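Spike protein S1 (Bat coronavirus HKU9, PDB 5GYQ) probably attaches the virion to the host cell membrane through a host receptor, the part here being the putative receptor-binding C-terminal domain of S1. Local coordinates at residues A[25-30]-A[64-69]; A[97-102]-A[154-159]; A[110-115]-A[143-148]. All coordinates share one frame; numbering follows the deposited sequence.

In the fold
All three contacts join neighbouring strands of one five-stranded antiparallel sheet, the core of the C-terminal domain of S1, whose strands run in the order 23-27, 63-71, 146-157, 100-111, 43-49. Interaction 1 pairs an outermost strand with 63-71. Interaction 2 lies about 11 Å away, centre to centre, and touches it, since strand 146-157 is the next neighbour. Interaction 3 uses the same two strands as interaction 2 but at their other ends, about 28 Å off between centres, and falls between the segments of interaction 2 along the chain. Interaction 1 closes before either opens. The long strands thus link a disulfide-bearing end to the Asn72 glycan pocket, which Tyr113, Val115 and Ser146 help to line.

Interaction 1 of 3, residues A[25-30]-A[64-69]; sequences YMLYDC and VTLDVM
Leu27 reaches across to Val64 and Leu66 on the neighbouring strand 63-71, and its side chain shows how an antiparallel pair at a sheet edge builds a hydrophobic face. CB begins the contact 3.3 Å from Val64 O, the same carbonyl that accepts the backbone N-H of Leu27. With CG anti to the carbonyl carbon (chi1 -44°), the branch point also stays close to that oxygen. Of the two methyls, CD1 makes the apolar contacts, lying 3.9 Å from Val64 CG1 and 4.0 Å from Leu66 CD1; the Leu27 side chain as a whole crosses both obliquely.

The backbones fix this register. Tyr25 faces Leu66 and Leu27 faces Val64 as hydrogen-bonded pairs, each with two N-H...O bonds; Leu27 N to Val64 O is 2.8 Å. Between them Met26 and Thr65 form a non-hydrogen-bonded pair whose side chains lie on the other face. Tyr25 O receives the N-H of Leu66 and also a CA-H contact from Thr65. The Tyr25 ring has Leu66 O at its edge, Tyr25 CD2 lying 3.7 Å from it.

Strand 146-157 continues the sheet beyond 63-71, with Ile154 packed on Val64 and Leu66. On the Leu27 face, Phe32 of strand 30-32 touches Leu27 and Leu66, while Val12 of helix 10-14 meets Tyr25 and Val68.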
loop_
_atom_site.group_PDB
_atom_site.type_symbol
_atom_site.label_atom_id
_atom_site.label_comp_id
_atom_site.label_asym_id
_atom_site.label_seq_id
_atom_site.Cartn_x
_atom_site.Cartn_y
_atom_site.Cartn_z
ATOM N N TYR A 25 1.204 3.238 7.509
ATOM C CA TYR A 25 1.049 2.809 8.892
ATOM C C TYR A 25 2.235 1.940 9.284
ATOM O O TYR A 25 2.531 0.942 8.627
ATOM C CB TYR A 25 -0.267 2.052 9.086
ATOM C CG TYR A 25 -1.480 2.844 8.652
ATOM C CD1 TYR A 25 -2.161 3.654 9.550
ATOM C CD2 TYR A 25 -1.936 2.792 7.340
ATOM C CE1 TYR A 25 -3.266 4.388 9.155
ATOM C CE2 TYR A 25 -3.036 3.520 6.936
ATOM C CZ TYR A 25 -3.698 4.316 7.846
ATOM O OH TYR A 25 -4.795 5.040 7.442
ATOM N N MET A 26 2.927 2.330 10.348
ATOM C CA MET A 26 4.110 1.602 10.779
ATOM C C MET A 26 3.811 0.693 11.967
ATOM O O MET A 26 3.277 1.131 12.984
ATOM C CB MET A 26 5.234 2.580 11.119
ATOM C CG MET A 26 5.767 3.337 9.911
ATOM S SD MET A 26 7.012 4.569 10.339
ATOM C CE MET A 26 7.594 5.042 8.711
ATOM N N LEU A 27 4.156 -0.581 11.810
ATOM C CA LEU A 27 3.972 -1.600 12.836
ATOM C C LEU A 27 5.321 -2.040 13.389
ATOM O O LEU A 27 6.188 -2.516 12.643
ATOM C CB LEU A 27 3.227 -2.811 12.278
ATOM C CG LEU A 27 2.016 -2.546 11.383
ATOM C CD1 LEU A 27 1.415 -3.862 10.915
ATOM C CD2 LEU A 27 0.982 -1.708 12.110
ATOM N N TYR A 28 5.479 -1.890 14.701
ATOM C CA TYR A 28 6.739 -2.177 15.374
ATOM C C TYR A 28 6.504 -2.649 16.808
ATOM O O TYR A 28 5.694 -2.064 17.529
ATOM C CB TYR A 28 7.633 -0.933 15.367
ATOM C CG TYR A 28 8.961 -1.123 16.057
ATOM C CD1 TYR A 28 9.147 -0.719 17.373
ATOM C CD2 TYR A 28 10.031 -1.708 15.394
ATOM C CE1 TYR A 28 10.361 -0.893 18.008
ATOM C CE2 TYR A 28 11.250 -1.887 16.022
ATOM C CZ TYR A 28 11.408 -1.477 17.329
ATOM O OH TYR A 28 12.618 -1.651 17.961
ATOM N N ASP A 29 7.211 -3.707 17.205
ATOM C CA ASP A 29 7.155 -4.242 18.569
ATOM C C ASP A 29 5.719 -4.519 19.013
ATOM O O ASP A 29 5.241 -3.937 19.987
ATOM C CB ASP A 29 7.836 -3.274 19.544
ATOM C CG ASP A 29 8.087 -3.888 20.915
ATOM O OD1 ASP A 29 8.329 -3.120 21.872
ATOM O OD2 ASP A 29 8.044 -5.131 21.041
ATOM N N CYS A 30 5.035 -5.407 18.296
ATOM C CA CYS A 30 3.622 -5.653 18.563
ATOM C C CYS A 30 3.078 -6.947 17.959
ATOM O O CYS A 30 3.722 -7.601 17.128
ATOM C CB CYS A 30 2.783 -4.481 18.045
ATOM S SG CYS A 30 2.746 -4.354 16.235
ATOM N N VAL A 64 6.908 -4.043 10.180
ATOM C CA VAL A 64 6.001 -4.154 9.039
ATOM C C VAL A 64 5.422 -2.790 8.687
ATOM O O VAL A 64 4.946 -2.077 9.554
ATOM C CB VAL A 64 4.847 -5.143 9.318
ATOM C CG1 VAL A 64 3.854 -5.151 8.164
ATOM C CG2 VAL A 64 5.392 -6.542 9.563
ATOM N N THR A 65 5.467 -2.422 7.413
ATOM C CA THR A 65 4.895 -1.154 6.977
ATOM C C THR A 65 3.745 -1.394 6.010
ATOM O O THR A 65 3.863 -2.192 5.086
ATOM C CB THR A 65 5.953 -0.261 6.309
ATOM O OG1 THR A 65 7.049 -0.067 7.210
ATOM C CG2 THR A 65 5.358 1.090 5.946
ATOM N N LEU A 66 2.627 -0.710 6.236
ATOM C CA LEU A 66 1.464 -0.834 5.363
ATOM C C LEU A 66 1.177 0.471 4.634
ATOM O O LEU A 66 0.818 1.468 5.256
ATOM C CB LEU A 66 0.230 -1.250 6.163
ATOM C CG LEU A 66 0.382 -2.475 7.065
ATOM C CD1 LEU A 66 -0.877 -2.689 7.894
ATOM C CD2 LEU A 66 0.706 -3.712 6.242
ATOM N N ASP A 67 1.336 0.463 3.317
ATOM C CA ASP A 67 0.986 1.631 2.517
ATOM C C ASP A 67 -0.319 1.378 1.786
ATOM O O ASP A 67 -0.448 0.405 1.059
ATOM C CB ASP A 67 2.100 1.965 1.528
ATOM C CG ASP A 67 3.417 2.238 2.217
ATOM O OD1 ASP A 67 3.394 2.689 3.379
ATOM O OD2 ASP A 67 4.475 2.003 1.599
ATOM N N VAL A 68 -1.291 2.256 1.976
ATOM C CA VAL A 68 -2.620 2.018 1.430
ATOM C C VAL A 68 -3.053 3.138 0.493
ATOM O O VAL A 68 -2.875 4.332 0.792
ATOM C CB VAL A 68 -3.654 1.857 2.556
ATOM C CG1 VAL A 68 -5.037 1.607 1.983
ATOM C CG2 VAL A 68 -3.250 0.711 3.477
ATOM N N MET A 69 -3.605 2.736 -0.650
ATOM C CA MET A 69 -4.114 3.687 -1.634
ATOM C C MET A 69 -5.034 2.979 -2.613
ATOM O O MET A 69 -5.265 1.782 -2.491
ATOM C CB MET A 69 -2.961 4.352 -2.387
ATOM C CG MET A 69 -2.225 3.407 -3.331
ATOM S SD MET A 69 -0.437 3.662 -3.320
ATOM C CE MET A 69 0.004 2.854 -1.782
#

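Interaction 2 of 3, residues A[97-102]-A[154-159]; sequences NFYGCL and ITLKPA
Ile154 meets Cys101 in a hydrogen-bonded antiparallel pair, an example of two strands coming close beside a glycine. Ile154 N donates to Cys101 O and Cys101 N to Ile154 O, both at 2.7 Å. Their side chains leave on the same face, where Cys101 SG forms a disulfide with Cys48. Ile154 O also receives a CA-H contact from Gly100, 3.1 Å from CA to O, and lies 3.4 Å from Phe98 CZ.

Thr155 stands opposite Gly100 as a non-hydrogen-bonded pair, with the CA atoms 4.5 Å apart. Its hydroxyl, anti to the carbonyl carbon (chi1 -56°), reaches the edge of the Phe98 ring, where Thr155 OG1 lies in the ring plane and 3.3 Å from Phe98 CE1. One face of that ring has Gly100 N above it, near the rim. Strands 100-111 and 146-157 are neighbours in the central antiparallel sheet of the S1 C-terminal domain; backbone bonds extend it from Thr155 to Thr65 on one side and from Gly100 to Tyr49 on the other.

Leu156 next turns to Tyr99. Its N-H gives a nearly straight bond to Tyr99 O (174° at the hydrogen), and its CB sits over one face of the Tyr99 ring, 3.6 Å from Tyr99 CE2, in a CH-pi contact offset toward the rim. Leu156 O is closer still, 3.2 Å from Tyr99 CD2. Leu156 CD1 lies by Gly100 CA and also near the Tyr99 ring. Beyond Lys157, Pro158 brings its N to the edge of the same ring.

The chemistry is that of close backbone packing. Gly100, with an unusual phi of 151° and no side chain, sets its CA directly against Ile154 O and Leu156, while aromatic C-H and ring surfaces meet the carbonyl, hydroxyl and aliphatic groups beside them.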
loop_
_atom_site.group_PDB
_atom_site.type_symbol
_atom_site.label_atom_id
_atom_site.label_comp_id
_atom_site.label_asym_id
_atom_site.label_seq_id
_atom_site.Cartn_x
_atom_site.Cartn_y
_atom_site.Cartn_z
ATOM N N ASN A 97 15.175 -2.669 -3.901
ATOM C CA ASN A 97 15.234 -3.987 -3.269
ATOM C C ASN A 97 14.053 -4.240 -2.336
ATOM O O ASN A 97 14.231 -4.529 -1.151
ATOM C CB ASN A 97 16.550 -4.155 -2.508
ATOM C CG ASN A 97 17.724 -4.398 -3.434
ATOM O OD1 ASN A 97 17.571 -4.979 -4.510
ATOM N ND2 ASN A 97 18.905 -3.953 -3.021
ATOM N N PHE A 98 12.849 -4.127 -2.886
ATOM C CA PHE A 98 11.630 -4.273 -2.106
ATOM C C PHE A 98 11.467 -5.693 -1.580
ATOM O O PHE A 98 11.475 -6.656 -2.346
ATOM C CB PHE A 98 10.415 -3.878 -2.949
ATOM C CG PHE A 98 9.102 -4.045 -2.237
ATOM C CD1 PHE A 98 8.801 -3.281 -1.123
ATOM C CD2 PHE A 98 8.164 -4.958 -2.692
ATOM C CE1 PHE A 98 7.591 -3.432 -0.468
ATOM C CE2 PHE A 98 6.954 -5.113 -2.042
ATOM C CZ PHE A 98 6.670 -4.349 -0.928
ATOM N N TYR A 99 11.340 -5.808 -0.264
ATOM C CA TYR A 99 11.035 -7.074 0.390
ATOM C C TYR A 99 9.660 -6.953 1.029
ATOM O O TYR A 99 9.462 -6.148 1.941
ATOM C CB TYR A 99 12.108 -7.423 1.428
ATOM C CG TYR A 99 11.764 -8.574 2.355
ATOM C CD1 TYR A 99 11.200 -9.745 1.869
ATOM C CD2 TYR A 99 12.039 -8.497 3.715
ATOM C CE1 TYR A 99 10.896 -10.800 2.718
ATOM C CE2 TYR A 99 11.742 -9.545 4.571
ATOM C CZ TYR A 99 11.172 -10.694 4.067
ATOM O OH TYR A 99 10.874 -11.737 4.914
ATOM N N GLY A 100 8.705 -7.733 0.533
ATOM C CA GLY A 100 7.342 -7.627 1.019
ATOM C C GLY A 100 6.303 -8.004 -0.016
ATOM O O GLY A 100 6.577 -8.811 -0.892
ATOM N N CYS A 101 5.108 -7.425 0.074
ATOM C CA CYS A 101 4.021 -7.830 -0.818
ATOM C C CYS A 101 3.142 -6.691 -1.328
ATOM O O CYS A 101 2.901 -5.705 -0.636
ATOM C CB CYS A 101 3.131 -8.861 -0.118
ATOM S SG CYS A 101 3.941 -10.450 0.159
ATOM N N LEU A 102 2.666 -6.857 -2.558
ATOM C CA LEU A 102 1.673 -5.981 -3.160
ATOM C C LEU A 102 0.334 -6.699 -3.174
ATOM O O LEU A 102 0.178 -7.728 -3.840
ATOM C CB LEU A 102 2.070 -5.592 -4.583
ATOM C CG LEU A 102 3.451 -4.975 -4.786
ATOM C CD1 LEU A 102 3.692 -4.724 -6.265
ATOM C CD2 LEU A 102 3.579 -3.689 -3.993
ATOM N N ILE A 154 2.776 -4.090 1.528
ATOM C CA ILE A 154 3.313 -4.561 2.791
ATOM C C ILE A 154 4.827 -4.676 2.696
ATOM O O ILE A 154 5.341 -5.539 1.999
ATOM C CB ILE A 154 2.698 -5.919 3.185
ATOM C CG1 ILE A 154 1.171 -5.843 3.111
ATOM C CG2 ILE A 154 3.147 -6.325 4.578
ATOM C CD1 ILE A 154 0.471 -7.159 3.370
ATOM N N THR A 155 5.534 -3.781 3.380
ATOM C CA THR A 155 6.991 -3.816 3.439
ATOM C C THR A 155 7.450 -4.553 4.686
ATOM O O THR A 155 7.025 -4.236 5.793
ATOM C CB THR A 155 7.602 -2.403 3.449
ATOM O OG1 THR A 155 7.139 -1.668 2.311
ATOM C CG2 THR A 155 9.122 -2.480 3.419
ATOM N N LEU A 156 8.322 -5.534 4.503
ATOM C CA LEU A 156 8.780 -6.358 5.610
ATOM C C LEU A 156 10.234 -6.085 5.950
ATOM O O LEU A 156 11.044 -5.807 5.067
ATOM C CB LEU A 156 8.601 -7.836 5.270
ATOM C CG LEU A 156 7.187 -8.248 4.864
ATOM C CD1 LEU A 156 7.195 -9.656 4.303
ATOM C CD2 LEU A 156 6.245 -8.140 6.052
ATOM N N LYS A 157 10.561 -6.156 7.235
ATOM C CA LYS A 157 11.959 -6.163 7.649
ATOM C C LYS A 157 12.248 -7.451 8.407
ATOM O O LYS A 157 11.448 -7.879 9.240
ATOM C CB LYS A 157 12.291 -4.936 8.502
ATOM C CG LYS A 157 12.981 -3.821 7.720
ATOM C CD LYS A 157 12.850 -2.469 8.412
ATOM C CE LYS A 157 13.523 -2.453 9.777
ATOM N NZ LYS A 157 14.994 -2.228 9.683
ATOM N N PRO A 158 13.390 -8.087 8.106
ATOM C CA PRO A 158 13.736 -9.371 8.723
ATOM C C PRO A 158 13.884 -9.270 10.236
ATOM O O PRO A 158 14.309 -8.235 10.752
ATOM C CB PRO A 158 15.073 -9.730 8.064
ATOM C CG PRO A 158 15.627 -8.436 7.589
ATOM C CD PRO A 158 14.440 -7.616 7.187
ATOM N N ALA A 159 13.518 -10.339 10.935
ATOM C CA ALA A 159 13.649 -10.390 12.382
ATOM C C ALA A 159 15.116 -10.286 12.777
ATOM O O ALA A 159 15.980 -10.913 12.163
ATOM C CB ALA A 159 13.035 -11.668 12.927
#

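Interaction 3 of 3, residues A[110-115]-A[143-148]; sequences TAPYAV and SPFSYV. With NAG (2-acetamido-2-deoxy-beta-D-glucopyranose), chain B.
Pro112 packs over the face of the Phe145 ring where the two strands part. Pro112 CD is 3.5 Å from the ring centroid and only 6° off the normal, a CH-pi contact over the centre, and Pro112 CG reaches 3.6 Å from Phe145 CE2. The two side chains lie side by side and point the same way. Phe145 CB, meanwhile, touches Ala111 O at 3.3 Å.

Thr110 takes the other end of the contact. Its CG2 meets the edge of the Tyr147 ring in plane, 3.9 Å from Tyr147 CD1, and its CA makes a close C-H contact to Ser146 O.

Ala111 and Ser146, between these pairs, form a hydrogen-bonded antiparallel pair that joins strands 100-111 and 146-157 at the end of the central sheet of the putative receptor-binding domain. The bond from Ala111 N to Ser146 O approaches well above the carbonyl plane, by 41°.

Tyr113 points its CB toward segment 143-148, and CG anti to the backbone N (chi1 -174°) carries the ring to Ser146, with Tyr113 CD2 3.7 Å from Ser146 CB. Tyr113 CD1 lies 3.7 Å from Val148 CG2, and Val115 CG2 sits over the centre of one face. At the ring edge, Tyr113 CE2 is 3.5 Å from O5 of an N-acetylglucosamine. Tyr113, Val115 and Ser146 line this glycan pocket with Asn72, Thr74 and His75; Thr74 OG1 bonds the sugar, Tyr113 OH bonds His75 and the Asn72 backbone, and Ser146 OG bonds Asn72 ND2. A water accepts from Tyr113 N and donates to Pro144 O.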
loop_
_atom_site.group_PDB
_atom_site.type_symbol
_atom_site.label_atom_id
_atom_site.label_comp_id
_atom_site.label_asym_id
_atom_site.label_seq_id
_atom_site.Cartn_x
_atom_site.Cartn_y
_atom_site.Cartn_z
ATOM N N THR A 110 -15.972 2.588 -9.490
ATOM C CA THR A 110 -15.401 3.482 -10.489
ATOM C C THR A 110 -15.682 4.913 -10.046
ATOM O O THR A 110 -16.837 5.326 -9.945
ATOM C CB THR A 110 -15.969 3.237 -11.900
ATOM O OG1 THR A 110 -16.990 4.199 -12.183
ATOM C CG2 THR A 110 -16.535 1.830 -12.020
ATOM N N ALA A 111 -14.620 5.662 -9.778
ATOM C CA ALA A 111 -14.757 6.947 -9.098
ATOM C C ALA A 111 -13.694 7.937 -9.566
ATOM O O ALA A 111 -12.832 7.573 -10.375
ATOM C CB ALA A 111 -14.676 6.738 -7.584
ATOM N N PRO A 112 -13.767 9.195 -9.088
ATOM C CA PRO A 112 -12.634 10.101 -9.282
ATOM C C PRO A 112 -11.315 9.451 -8.879
ATOM O O PRO A 112 -11.205 8.867 -7.802
ATOM C CB PRO A 112 -12.975 11.278 -8.370
ATOM C CG PRO A 112 -14.461 11.344 -8.424
ATOM C CD PRO A 112 -14.947 9.915 -8.564
ATOM N N TYR A 113 -10.335 9.549 -9.766
ATOM C CA TYR A 113 -9.049 8.900 -9.586
ATOM C C TYR A 113 -7.976 9.975 -9.640
ATOM O O TYR A 113 -7.584 10.419 -10.722
ATOM C CB TYR A 113 -8.851 7.834 -10.667
ATOM C CG TYR A 113 -7.619 6.963 -10.537
ATOM C CD1 TYR A 113 -7.210 6.468 -9.305
ATOM C CD2 TYR A 113 -6.890 6.604 -11.662
ATOM C CE1 TYR A 113 -6.086 5.657 -9.198
ATOM C CE2 TYR A 113 -5.776 5.796 -11.567
ATOM C CZ TYR A 113 -5.376 5.327 -10.334
ATOM O OH TYR A 113 -4.263 4.523 -10.247
ATOM N N ALA A 114 -7.524 10.417 -8.471
ATOM C CA ALA A 114 -6.631 11.569 -8.386
ATOM C C ALA A 114 -5.170 11.153 -8.475
ATOM O O ALA A 114 -4.582 10.688 -7.497
ATOM C CB ALA A 114 -6.883 12.341 -7.102
ATOM N N VAL A 115 -4.588 11.332 -9.656
ATOM C CA VAL A 115 -3.221 10.911 -9.918
ATOM C C VAL A 115 -2.384 12.079 -10.424
ATOM O O VAL A 115 -2.717 12.685 -11.437
ATOM C CB VAL A 115 -3.177 9.768 -10.951
ATOM C CG1 VAL A 115 -1.741 9.347 -11.232
ATOM C CG2 VAL A 115 -3.995 8.588 -10.466
ATOM N N SER A 143 -11.886 14.889 -14.987
ATOM C CA SER A 143 -11.212 13.918 -15.834
ATOM C C SER A 143 -11.964 12.594 -15.718
ATOM O O SER A 143 -12.731 12.415 -14.771
ATOM C CB SER A 143 -9.744 13.768 -15.421
ATOM O OG SER A 143 -9.637 13.309 -14.088
ATOM N N PRO A 144 -11.771 11.673 -16.682
ATOM C CA PRO A 144 -12.487 10.392 -16.635
ATOM C C PRO A 144 -12.349 9.688 -15.293
ATOM O O PRO A 144 -11.259 9.659 -14.722
ATOM C CB PRO A 144 -11.814 9.572 -17.739
ATOM C CG PRO A 144 -11.303 10.576 -18.695
ATOM C CD PRO A 144 -10.928 11.787 -17.888
ATOM N N PHE A 145 -13.451 9.150 -14.782
ATOM C CA PHE A 145 -13.382 8.339 -13.579
ATOM C C PHE A 145 -12.683 7.038 -13.937
ATOM O O PHE A 145 -12.635 6.657 -15.109
ATOM C CB PHE A 145 -14.773 8.062 -12.999
ATOM C CG PHE A 145 -15.455 9.277 -12.420
ATOM C CD1 PHE A 145 -16.733 9.176 -11.889
ATOM C CD2 PHE A 145 -14.827 10.513 -12.411
ATOM C CE1 PHE A 145 -17.369 10.284 -11.359
ATOM C CE2 PHE A 145 -15.458 11.626 -11.883
ATOM C CZ PHE A 145 -16.731 11.511 -11.356
ATOM N N SER A 146 -12.129 6.360 -12.940
ATOM C CA SER A 146 -11.506 5.069 -13.187
ATOM C C SER A 146 -12.122 3.996 -12.314
ATOM O O SER A 146 -12.449 4.247 -11.154
ATOM C CB SER A 146 -9.997 5.128 -12.936
ATOM O OG SER A 146 -9.278 5.245 -14.151
ATOM N N TYR A 147 -12.290 2.807 -12.884
ATOM C CA TYR A 147 -12.565 1.626 -12.084
ATOM C C TYR A 147 -11.305 1.338 -11.286
ATOM O O TYR A 147 -10.200 1.361 -11.827
ATOM C CB TYR A 147 -12.961 0.433 -12.950
ATOM C CG TYR A 147 -13.055 -0.860 -12.176
ATOM C CD1 TYR A 147 -14.142 -1.121 -11.354
ATOM C CD2 TYR A 147 -12.053 -1.814 -12.259
ATOM C CE1 TYR A 147 -14.230 -2.301 -10.641
ATOM C CE2 TYR A 147 -12.133 -2.995 -11.553
ATOM C CZ TYR A 147 -13.223 -3.234 -10.746
ATOM O OH TYR A 147 -13.307 -4.411 -10.038
ATOM N N VAL A 148 -11.468 1.063 -10.002
ATOM C CA VAL A 148 -10.340 1.141 -9.088
ATOM C C VAL A 148 -10.254 -0.037 -8.119
ATOM O O VAL A 148 -11.268 -0.556 -7.647
ATOM C CB VAL A 148 -10.401 2.482 -8.307
ATOM C CG1 VAL A 148 -10.160 2.286 -6.825
ATOM C CG2 VAL A 148 -9.416 3.479 -8.898
HETATM C C1 NAG B . -5.908 4.591 -15.280
HETATM C C2 NAG B . -6.466 4.354 -16.664
HETATM C C3 NAG B . -5.548 4.982 -17.703
HETATM C C4 NAG B . -5.333 6.462 -17.394
HETATM C C5 NAG B . -4.960 6.685 -15.924
HETATM C C6 NAG B . -5.016 8.142 -15.528
HETATM C C7 NAG B . -7.867 2.357 -16.906
HETATM C C8 NAG B . -7.896 0.887 -17.199
HETATM N N2 NAG B . -6.659 2.938 -16.928
HETATM O O3 NAG B . -6.147 4.816 -18.981
HETATM O O4 NAG B . -4.238 6.975 -18.149
HETATM O O5 NAG B . -5.844 5.984 -15.033
HETATM O O6 NAG B . -4.592 8.337 -14.186
HETATM O O7 NAG B . -8.886 2.995 -16.658
HETATM O O HOH W 1 -10.882 11.095 -12.317
#